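Local structure of hypothetical protein AGR_pAT_315 (Agrobacterium tumefaciens str. C58, 1VQY) at residues I14-I19 with N104-P109. The protein is of unknown function but belongs to the NIPSNAP family, whose members share the dimeric alpha-beta barrel fold. Residues are numbered along the deposited sequence; the frame is centred on the assembly and turned at random.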
ATOM      1  N   ILE B  14     -15.365 -13.852  18.484  1.00 24.18           N
ATOM      2  CA  ILE B  14     -14.511 -13.250  17.483  1.00 21.72           C
ATOM      3  C   ILE B  14     -15.005 -11.848  17.235  1.00 20.02           C
ATOM      4  O   ILE B  14     -16.149 -11.525  17.556  1.00 20.11           O
ATOM      5  CB  ILE B  14     -14.417 -14.116  16.205  1.00 21.65           C
ATOM      6  CG1 ILE B  14     -15.773 -14.274  15.513  1.00 22.68           C
ATOM      7  CG2 ILE B  14     -13.881 -15.509  16.573  1.00 20.73           C
ATOM      8  CD1 ILE B  14     -16.084 -13.201  14.513  1.00 25.24           C
ATOM      9  N   VAL B  15     -14.120 -11.007  16.715  1.00 18.96           N
ATOM     10  CA  VAL B  15     -14.420  -9.609  16.437  1.00 18.76           C
ATOM     11  C   VAL B  15     -14.133  -9.289  14.958  1.00 18.14           C
ATOM     12  O   VAL B  15     -13.048  -9.551  14.458  1.00 18.77           O
ATOM     13  CB  VAL B  15     -13.577  -8.686  17.357  1.00 19.50           C
ATOM     14  CG1 VAL B  15     -13.630  -7.226  16.893  1.00 20.12           C
ATOM     15  CG2 VAL B  15     -14.047  -8.813  18.803  1.00 17.71           C
ATOM     16  N   GLU B  16     -15.112  -8.720  14.264  1.00 17.18           N
ATOM     17  CA  GLU B  16     -14.896  -8.265  12.907  1.00 16.77           C
ATOM     18  C   GLU B  16     -14.664  -6.762  12.877  1.00 16.65           C
ATOM     19  O   GLU B  16     -15.464  -5.993  13.397  1.00 14.90           O
ATOM     20  CB  GLU B  16     -16.075  -8.602  12.008  1.00 16.71           C
ATOM     21  CG  GLU B  16     -15.970  -7.927  10.628  1.00 19.83           C
ATOM     22  CD  GLU B  16     -17.119  -8.249   9.705  1.00 16.44           C
ATOM     23  OE1 GLU B  16     -18.221  -8.586  10.186  1.00 16.59           O
ATOM     24  OE2 GLU B  16     -16.901  -8.172   8.488  1.00 13.28           O
ATOM     25  N   GLU B  17     -13.568  -6.362  12.236  1.00 17.56           N
ATOM     26  CA  GLU B  17     -13.262  -4.951  11.976  1.00 18.15           C
ATOM     27  C   GLU B  17     -13.537  -4.622  10.513  1.00 16.19           C
ATOM     28  O   GLU B  17     -12.954  -5.225   9.644  1.00 15.79           O
ATOM     29  CB  GLU B  17     -11.796  -4.656  12.308  1.00 17.20           C
ATOM     30  CG  GLU B  17     -11.424  -3.179  12.273  1.00 17.89           C
ATOM     31  CD  GLU B  17     -10.035  -2.921  12.874  1.00 19.37           C
ATOM     32  OE1 GLU B  17      -9.252  -3.887  12.972  1.00 15.32           O
ATOM     33  OE2 GLU B  17      -9.736  -1.765  13.259  1.00 23.36           O
ATOM     34  N   ARG B  18     -14.461  -3.703  10.264  1.00 16.52           N
ATOM     35  CA  ARG B  18     -14.711  -3.161   8.934  1.00 17.59           C
ATOM     36  C   ARG B  18     -14.219  -1.716   8.834  1.00 18.55           C
ATOM     37  O   ARG B  18     -14.384  -0.929   9.744  1.00 19.15           O
ATOM     38  CB  ARG B  18     -16.191  -3.257   8.610  1.00 18.02           C
ATOM     39  CG  ARG B  18     -16.695  -4.689   8.754  1.00 17.83           C
ATOM     40  CD  ARG B  18     -18.182  -4.785   8.622  1.00 16.62           C
ATOM     41  NE  ARG B  18     -18.620  -4.445   7.275  1.00 17.64           N
ATOM     42  CZ  ARG B  18     -18.615  -5.269   6.224  1.00 19.99           C
ATOM     43  NH1 ARG B  18     -18.196  -6.538   6.323  1.00 17.68           N
ATOM     44  NH2 ARG B  18     -19.054  -4.814   5.054  1.00 15.47           N
ATOM     45  N   ILE B  19     -13.572  -1.395   7.720  1.00 20.49           N
ATOM     46  CA  ILE B  19     -12.774  -0.174   7.581  1.00 20.57           C
ATOM     47  C   ILE B  19     -13.126   0.369   6.231  1.00 18.89           C
ATOM     48  O   ILE B  19     -12.785  -0.244   5.229  1.00 18.74           O
ATOM     49  CB  ILE B  19     -11.238  -0.469   7.667  1.00 19.54           C
ATOM     50  CG1 ILE B  19     -10.904  -1.162   8.985  1.00 22.66           C
ATOM     51  CG2 ILE B  19     -10.416   0.806   7.582  1.00 19.06           C
ATOM     52  CD1 ILE B  19      -9.571  -1.888   8.973  1.00 25.31           C
ATOM     53  N   ASN B 104     -12.311  -5.753   5.478  1.00 20.09           N
ATOM     54  CA  ASN B 104     -12.589  -6.254   6.821  1.00 18.45           C
ATOM     55  C   ASN B 104     -11.564  -7.277   7.224  1.00 18.57           C
ATOM     56  O   ASN B 104     -10.741  -7.701   6.410  1.00 18.76           O
ATOM     57  CB  ASN B 104     -13.975  -6.873   6.921  1.00 18.01           C
ATOM     58  CG  ASN B 104     -14.150  -8.063   6.008  1.00 16.64           C
ATOM     59  OD1 ASN B 104     -13.368  -8.260   5.097  1.00 17.18           O
ATOM     60  ND2 ASN B 104     -15.196  -8.846   6.234  1.00  9.63           N
ATOM     61  N   ARG B 105     -11.616  -7.661   8.486  1.00 17.32           N
ATOM     62  CA  ARG B 105     -10.734  -8.675   8.997  1.00 18.57           C
ATOM     63  C   ARG B 105     -11.287  -9.273  10.264  1.00 16.78           C
ATOM     64  O   ARG B 105     -12.090  -8.646  10.948  1.00 16.27           O
ATOM     65  CB  ARG B 105      -9.342  -8.103   9.250  1.00 18.86           C
ATOM     66  CG  ARG B 105      -9.299  -6.841  10.094  1.00 20.11           C
ATOM     67  CD  ARG B 105      -7.909  -6.266  10.026  1.00 21.02           C
ATOM     68  NE  ARG B 105      -7.687  -5.167  10.958  1.00 24.93           N
ATOM     69  CZ  ARG B 105      -6.946  -4.096  10.696  1.00 27.10           C
ATOM     70  NH1 ARG B 105      -6.363  -3.957   9.500  1.00 30.80           N
ATOM     71  NH2 ARG B 105      -6.808  -3.144  11.615  1.00 23.58           N
ATOM     72  N   ILE B 106     -10.852 -10.486  10.570  1.00 15.34           N
ATOM     73  CA  ILE B 106     -11.316 -11.168  11.757  1.00 16.17           C
ATOM     74  C   ILE B 106     -10.196 -11.150  12.795  1.00 17.31           C
ATOM     75  O   ILE B 106      -9.075 -11.609  12.534  1.00 16.00           O
ATOM     76  CB  ILE B 106     -11.769 -12.617  11.443  1.00 17.18           C
ATOM     77  CG1 ILE B 106     -12.938 -12.609  10.425  1.00 16.70           C
ATOM     78  CG2 ILE B 106     -12.141 -13.379  12.727  1.00 16.29           C
ATOM     79  CD1 ILE B 106     -14.246 -11.969  10.889  1.00 16.66           C
ATOM     80  N   LEU B 107     -10.532 -10.607  13.965  1.00 17.36           N
ATOM     81  CA  LEU B 107      -9.630 -10.489  15.091  1.00 16.69           C
ATOM     82  C   LEU B 107     -10.019 -11.460  16.218  1.00 17.62           C
ATOM     83  O   LEU B 107     -11.192 -11.594  16.585  1.00 16.35           O
ATOM     84  CB  LEU B 107      -9.672  -9.057  15.604  1.00 17.26           C
ATOM     85  CG  LEU B 107      -9.581  -7.928  14.572  1.00 19.95           C
ATOM     86  CD1 LEU B 107      -9.672  -6.567  15.234  1.00 19.39           C
ATOM     87  CD2 LEU B 107      -8.306  -8.025  13.789  1.00 23.04           C
ATOM     88  N   LEU B 108      -9.015 -12.147  16.754  1.00 18.38           N
ATOM     89  CA  LEU B 108      -9.184 -13.024  17.896  1.00 17.73           C
ATOM     90  C   LEU B 108      -8.627 -12.331  19.131  1.00 17.08           C
ATOM     91  O   LEU B 108      -7.435 -12.075  19.195  1.00 16.16           O
ATOM     92  CB  LEU B 108      -8.425 -14.325  17.667  1.00 17.94           C
ATOM     93  CG  LEU B 108      -8.746 -15.089  16.376  1.00 24.10           C
ATOM     94  CD1 LEU B 108      -8.075 -16.459  16.400  1.00 23.03           C
ATOM     95  CD2 LEU B 108     -10.270 -15.245  16.146  1.00 23.78           C
ATOM     96  N   PRO B 109      -9.491 -12.010  20.116  1.00 17.19           N
ATOM     97  CA  PRO B 109      -8.979 -11.443  21.373  1.00 17.34           C
ATOM     98  C   PRO B 109      -7.988 -12.349  22.093  1.00 16.05           C
ATOM     99  O   PRO B 109      -8.217 -13.551  22.173  1.00 15.19           O
ATOM    100  CB  PRO B 109     -10.250 -11.286  22.231  1.00 17.27           C
ATOM    101  CG  PRO B 109     -11.368 -11.198  21.252  1.00 16.03           C
ATOM    102  CD  PRO B 109     -10.961 -12.116  20.132  1.00 16.78           C
TER
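E17 and R105 form a hydrogen-bonded pair of the antiparallel strands 14-19 and 104-109, and their side chains rise together from the same face of the sheet. From CB to tip, E17 runs alongside R105. Its CB lies 4.0 Å from R105 CG; CG stands anti to the backbone N (chi1 -171°) and the chain stays extended, carrying the carboxylate up to the R105 guanidinium. There OE1 takes the salt bridge from R105 NE at 2.9 Å, bent to 133° at the hydrogen, with a weaker bond from NH2. The two flat groups stand 83° apart; NE meets OE1 from above the carboxylate plane, and OE1 is itself tilted out of the guanidinium plane. OE2 lies close to OE2 of E17 of the second subunit and makes a long, weak ion pair with R105 NH2 of that chain. I19 CD1 covers one guanidinium face, 3.8 Å above its centre.

On the face bearing E16, R18, N104 and I106, N104 ND2 gives E16 OE2 a nearly straight bond of 2.9 Å. R18 NH1 makes a salt bridge to that oxygen from the opposite face of the carboxylate at 3.0 Å, while R18 NE bonds to Y20 OH; R75 of helix 72-84 adds another salt bridge. N104 OD1 accepts from G58 N, and ND2 also donates to D56 O, both of a third subunit. Toward the other end the side chains are apolar, I14 CG2 lying 3.6 Å from L108 CD2, while V15 and L107 keep up the backbone ladder. Residues 106-109 extend the sheet into the second subunit. The two buried glutamates are thus balanced by arginines, and the E17-R105 pair, repeated across the interface, probably offsets the repulsion between the facing carboxylates.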